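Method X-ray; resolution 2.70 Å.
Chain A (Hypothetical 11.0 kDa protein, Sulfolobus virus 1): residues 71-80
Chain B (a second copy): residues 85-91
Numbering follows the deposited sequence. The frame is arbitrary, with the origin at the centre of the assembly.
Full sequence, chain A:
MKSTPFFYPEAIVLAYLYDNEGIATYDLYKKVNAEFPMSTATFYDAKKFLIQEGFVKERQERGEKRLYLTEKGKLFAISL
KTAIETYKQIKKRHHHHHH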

ATOM      1  N   GLU A  71      19.591   2.889  -1.306  1.00 31.96           N
ATOM      2  CA  GLU A  71      19.717   1.598  -0.644  1.00 29.76           C
ATOM      3  C   GLU A  71      18.390   1.160   0.001  1.00 27.44           C
ATOM      4  O   GLU A  71      17.847   0.095  -0.333  1.00 28.11           O
ATOM      5  CB  GLU A  71      20.818   1.697   0.387  1.00 31.56           C
ATOM      6  CG  GLU A  71      22.184   1.406  -0.193  1.00 38.18           C
ATOM      7  CD  GLU A  71      22.919   0.307   0.571  1.00 43.58           C
ATOM      8  OE1 GLU A  71      22.257  -0.561   1.202  1.00 43.81           O
ATOM      9  OE2 GLU A  71      24.169   0.310   0.546  1.00 41.91           O
ATOM     10  N   LYS A  72      17.853   2.009   0.885  1.00 25.84           N
ATOM     11  CA  LYS A  72      16.553   1.754   1.540  1.00 24.17           C
ATOM     12  C   LYS A  72      15.333   1.794   0.584  1.00 27.89           C
ATOM     13  O   LYS A  72      14.324   1.126   0.821  1.00 32.96           O
ATOM     14  CB  LYS A  72      16.383   2.594   2.849  1.00 22.43           C
ATOM     15  CG  LYS A  72      15.414   3.782   2.905  1.00 19.16           C
ATOM     16  CD  LYS A  72      15.976   4.872   3.825  1.00 15.20           C
ATOM     17  CE  LYS A  72      14.960   5.969   4.181  1.00 17.09           C
ATOM     18  NZ  LYS A  72      14.720   6.210   5.652  1.00 16.17           N
ATOM     19  N   GLY A  73      15.440   2.554  -0.498  1.00 26.89           N
ATOM     20  CA  GLY A  73      14.407   2.549  -1.509  1.00 28.42           C
ATOM     21  C   GLY A  73      14.396   1.235  -2.266  1.00 29.96           C
ATOM     22  O   GLY A  73      13.322   0.684  -2.531  1.00 31.38           O
ATOM     23  N   LYS A  74      15.585   0.726  -2.616  1.00 30.78           N
ATOM     24  CA  LYS A  74      15.703  -0.490  -3.417  1.00 30.11           C
ATOM     25  C   LYS A  74      15.077  -1.626  -2.645  1.00 31.57           C
ATOM     26  O   LYS A  74      14.308  -2.397  -3.214  1.00 33.30           O
ATOM     27  CB  LYS A  74      17.163  -0.821  -3.745  1.00 33.38           C
ATOM     28  CG  LYS A  74      17.585  -0.736  -5.246  1.00 33.65           C
ATOM     29  CD  LYS A  74      19.132  -0.647  -5.373  1.00 33.30           C
ATOM     30  CE  LYS A  74      19.609  -0.097  -6.725  1.00 35.64           C
ATOM     31  NZ  LYS A  74      20.663   1.014  -6.655  1.00 34.37           N
ATOM     32  N   LEU A  75      15.380  -1.706  -1.348  1.00 30.32           N
ATOM     33  CA  LEU A  75      14.825  -2.740  -0.481  1.00 31.34           C
ATOM     34  C   LEU A  75      13.313  -2.665  -0.408  1.00 30.24           C
ATOM     35  O   LEU A  75      12.612  -3.642  -0.694  1.00 34.54           O
ATOM     36  CB  LEU A  75      15.481  -2.671   0.897  1.00 32.93           C
ATOM     37  CG  LEU A  75      16.873  -3.316   0.725  1.00 37.19           C
ATOM     38  CD1 LEU A  75      17.960  -2.823   1.708  1.00 32.05           C
ATOM     39  CD2 LEU A  75      16.759  -4.877   0.670  1.00 37.41           C
ATOM     40  N   PHE A  76      12.797  -1.493  -0.088  1.00 26.57           N
ATOM     41  CA  PHE A  76      11.343  -1.299   0.021  1.00 27.86           C
ATOM     42  C   PHE A  76      10.586  -1.452  -1.299  1.00 30.36           C
ATOM     43  O   PHE A  76       9.571  -2.151  -1.352  1.00 34.70           O
ATOM     44  CB  PHE A  76      11.056   0.074   0.602  1.00 28.85           C
ATOM     45  CG  PHE A  76       9.687   0.220   1.196  1.00 31.12           C
ATOM     46  CD1 PHE A  76       8.947  -0.898   1.589  1.00 30.65           C
ATOM     47  CD2 PHE A  76       9.145   1.500   1.396  1.00 29.57           C
ATOM     48  CE1 PHE A  76       7.651  -0.739   2.142  1.00 33.51           C
ATOM     49  CE2 PHE A  76       7.867   1.673   1.957  1.00 31.54           C
ATOM     50  CZ  PHE A  76       7.120   0.550   2.326  1.00 33.04           C
ATOM     51  N   ALA A  77      11.064  -0.784  -2.351  1.00 29.24           N
ATOM     52  CA  ALA A  77      10.452  -0.868  -3.670  1.00 26.84           C
ATOM     53  C   ALA A  77      10.087  -2.328  -4.063  1.00 25.15           C
ATOM     54  O   ALA A  77       8.998  -2.573  -4.586  1.00 24.65           O
ATOM     55  CB  ALA A  77      11.364  -0.211  -4.720  1.00 24.05           C
ATOM     56  N   ILE A  78      10.975  -3.284  -3.767  1.00 25.74           N
ATOM     57  CA  ILE A  78      10.747  -4.693  -4.146  1.00 24.84           C
ATOM     58  C   ILE A  78       9.491  -5.243  -3.484  1.00 25.20           C
ATOM     59  O   ILE A  78       8.643  -5.829  -4.168  1.00 29.03           O
ATOM     60  CB  ILE A  78      11.929  -5.578  -3.771  1.00 23.02           C
ATOM     61  CG1 ILE A  78      13.183  -5.211  -4.576  1.00 27.61           C
ATOM     62  CG2 ILE A  78      11.562  -7.057  -3.904  1.00 24.65           C
ATOM     63  CD1 ILE A  78      14.518  -5.664  -3.848  1.00 23.54           C
ATOM     64  N   SER A  79       9.370  -5.051  -2.171  1.00 23.53           N
ATOM     65  CA  SER A  79       8.214  -5.572  -1.480  1.00 23.06           C
ATOM     66  C   SER A  79       6.929  -4.805  -1.817  1.00 25.08           C
ATOM     67  O   SER A  79       5.847  -5.375  -1.813  1.00 32.37           O
ATOM     68  CB  SER A  79       8.442  -5.626   0.015  1.00 23.02           C
ATOM     69  OG  SER A  79       8.763  -4.348   0.513  1.00 37.01           O
ATOM     70  N   LEU A  80       7.026  -3.511  -2.088  1.00 23.17           N
ATOM     71  CA  LEU A  80       5.863  -2.788  -2.602  1.00 23.55           C
ATOM     72  C   LEU A  80       5.429  -3.293  -3.985  1.00 26.27           C
ATOM     73  O   LEU A  80       4.235  -3.426  -4.230  1.00 31.86           O
ATOM     74  CB  LEU A  80       6.124  -1.284  -2.673  1.00 21.72           C
ATOM     75  CG  LEU A  80       6.264  -0.455  -1.374  1.00 27.53           C
ATOM     76  CD1 LEU A  80       6.771   1.005  -1.642  1.00 25.26           C
ATOM     77  CD2 LEU A  80       4.978  -0.483  -0.472  1.00 17.59           C
TER
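Chain B, residues 85-91: ETYKQIK

How do the two backbones run against each other? Both are helical: residues 71-80 of chain A are helical throughout, in a helix that continues later in the chain, and residues 85-90 of chain B belong to a helix that begins earlier in its chain. Their N-to-C directions differ by 164°, so chain B lies nearly antiparallel on chain A, with the axes 9.6 Å apart at closest approach. The register runs accordingly in opposite senses: Lys A72 CA is 7.0 Å from Ile B90 CA, and Phe A76 CA is 6.5 Å from Thr B86 CA, one helical turn along each chain.

What fills the space between the helices near Ile B90? Its side chain points toward chain A, with chi1 in m and chi2 in t, and Ile B90 CD1 lies 3.6 Å from Phe A76 CB and 3.7 Å from Lys A72 O. Ile B90 CD1 is also 4.4 Å from Leu A75 CB, so this one methyl touches Lys A72, through its backbone O, Leu A75 and Phe A76, residues one turn or less apart. The aliphatic part of Lys A72 also contributes, with Lys A72 CG 4.2 Å from Ile B90 CG2.

How does Phe A76 reach chain B? Its CA-to-CB bond points sideways, but the ring end comes nearer, bringing Phe A76 CZ to 3.6 Å from Tyr B87 CB and Phe A76 CD1 to 3.9 Å from Thr B86 CG2. The Phe A76 and Tyr B87 rings are near parallel, at 13°, yet slid apart with centroids 5.3 Å distant, so they barely overlap.

Does any polar bond join the stretches? None does; the contact rests on packing. Ser A79 OG approaches Thr B86 CB at 3.5 Å, but it donates its hydrogen bond within its own helix, to Phe A76 O at 3.0 Å, while Thr B86 OG1 is satisfied elsewhere in the structure.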

ATOM      1  N   GLU B  85       5.665  -5.056   6.853  1.00 24.07           N
ATOM      2  CA  GLU B  85       6.730  -5.581   7.685  1.00 24.19           C
ATOM      3  C   GLU B  85       8.042  -4.974   7.228  1.00 24.65           C
ATOM      4  O   GLU B  85       8.871  -4.565   8.051  1.00 23.74           O
ATOM      5  CB  GLU B  85       6.877  -7.110   7.536  1.00 26.40           C
ATOM      6  CG  GLU B  85       6.142  -7.994   8.528  1.00 27.74           C
ATOM      7  CD  GLU B  85       5.963  -7.321   9.846  1.00 34.83           C
ATOM      8  OE1 GLU B  85       6.987  -7.171  10.565  1.00 33.18           O
ATOM      9  OE2 GLU B  85       4.802  -6.940  10.135  1.00 38.29           O
ATOM     10  N   THR B  86       8.258  -4.975   5.916  1.00 20.77           N
ATOM     11  CA  THR B  86       9.513  -4.475   5.391  1.00 20.47           C
ATOM     12  C   THR B  86       9.618  -3.018   5.763  1.00 21.32           C
ATOM     13  O   THR B  86      10.697  -2.550   6.125  1.00 22.22           O
ATOM     14  CB  THR B  86       9.601  -4.593   3.868  1.00 22.26           C
ATOM     15  OG1 THR B  86       9.860  -5.946   3.495  1.00 24.94           O
ATOM     16  CG2 THR B  86      10.846  -3.861   3.329  1.00 20.33           C
ATOM     17  N   TYR B  87       8.500  -2.303   5.673  1.00 20.65           N
ATOM     18  CA  TYR B  87       8.453  -0.894   6.021  1.00 23.79           C
ATOM     19  C   TYR B  87       8.885  -0.653   7.473  1.00 25.49           C
ATOM     20  O   TYR B  87       9.763   0.190   7.727  1.00 21.97           O
ATOM     21  CB  TYR B  87       7.055  -0.365   5.786  1.00 24.96           C
ATOM     22  CG  TYR B  87       6.926   1.086   6.130  1.00 31.78           C
ATOM     23  CD1 TYR B  87       7.882   2.011   5.676  1.00 34.31           C
ATOM     24  CD2 TYR B  87       5.851   1.553   6.908  1.00 30.00           C
ATOM     25  CE1 TYR B  87       7.768   3.383   5.961  1.00 33.83           C
ATOM     26  CE2 TYR B  87       5.709   2.928   7.193  1.00 33.86           C
ATOM     27  CZ  TYR B  87       6.680   3.847   6.715  1.00 35.54           C
ATOM     28  OH  TYR B  87       6.591   5.210   7.005  1.00 36.97           O
ATOM     29  N   LYS B  88       8.283  -1.406   8.402  1.00 20.49           N
ATOM     30  CA  LYS B  88       8.565  -1.279   9.828  1.00 21.73           C
ATOM     31  C   LYS B  88      10.044  -1.488  10.120  1.00 22.25           C
ATOM     32  O   LYS B  88      10.640  -0.788  10.948  1.00 24.18           O
ATOM     33  CB  LYS B  88       7.754  -2.297  10.637  1.00 26.70           C
ATOM     34  CG  LYS B  88       6.263  -2.070  10.611  1.00 31.59           C
ATOM     35  CD  LYS B  88       5.591  -2.665  11.838  1.00 38.42           C
ATOM     36  CE  LYS B  88       5.248  -4.132  11.631  1.00 45.18           C
ATOM     37  NZ  LYS B  88       5.478  -4.940  12.863  1.00 45.45           N
ATOM     38  N   GLN B  89      10.622  -2.476   9.441  1.00 25.46           N
ATOM     39  CA  GLN B  89      12.028  -2.859   9.632  1.00 24.24           C
ATOM     40  C   GLN B  89      12.941  -1.780   9.048  1.00 24.06           C
ATOM     41  O   GLN B  89      14.080  -1.645   9.451  1.00 26.74           O
ATOM     42  CB  GLN B  89      12.348  -4.252   9.009  1.00 27.01           C
ATOM     43  CG  GLN B  89      12.031  -5.471   9.891  1.00 28.30           C
ATOM     44  CD  GLN B  89      13.058  -5.682  11.005  1.00 36.06           C
ATOM     45  OE1 GLN B  89      12.880  -6.541  11.888  1.00 39.38           O
ATOM     46  NE2 GLN B  89      14.144  -4.911  10.962  1.00 31.85           N
ATOM     47  N   ILE B  90      12.435  -1.018   8.084  1.00 27.96           N
ATOM     48  CA  ILE B  90      13.199   0.086   7.485  1.00 30.15           C
ATOM     49  C   ILE B  90      13.152   1.340   8.379  1.00 30.18           C
ATOM     50  O   ILE B  90      14.182   1.980   8.604  1.00 26.73           O
ATOM     51  CB  ILE B  90      12.721   0.369   6.043  1.00 32.57           C
ATOM     52  CG1 ILE B  90      13.484  -0.535   5.065  1.00 30.99           C
ATOM     53  CG2 ILE B  90      12.851   1.856   5.685  1.00 32.94           C
ATOM     54  CD1 ILE B  90      12.836  -0.576   3.711  1.00 36.66           C
ATOM     55  N   LYS B  91      11.962   1.679   8.891  1.00 29.95           N
ATOM     56  CA  LYS B  91      11.845   2.591  10.036  1.00 27.97           C
ATOM     57  C   LYS B  91      12.600   2.030  11.252  1.00 28.66           C
ATOM     58  O   LYS B  91      13.729   2.423  11.540  1.00 32.54           O
ATOM     59  CB  LYS B  91      10.378   2.778  10.383  1.00 25.54           C
ATOM     60  CG  LYS B  91       9.622   3.531   9.321  1.00 32.68           C
ATOM     61  CD  LYS B  91       8.117   3.420   9.539  1.00 39.65           C
ATOM     62  CE  LYS B  91       7.513   4.548  10.410  1.00 42.99           C
ATOM     63  NZ  LYS B  91       7.109   3.951  11.750  1.00 36.64           N
TER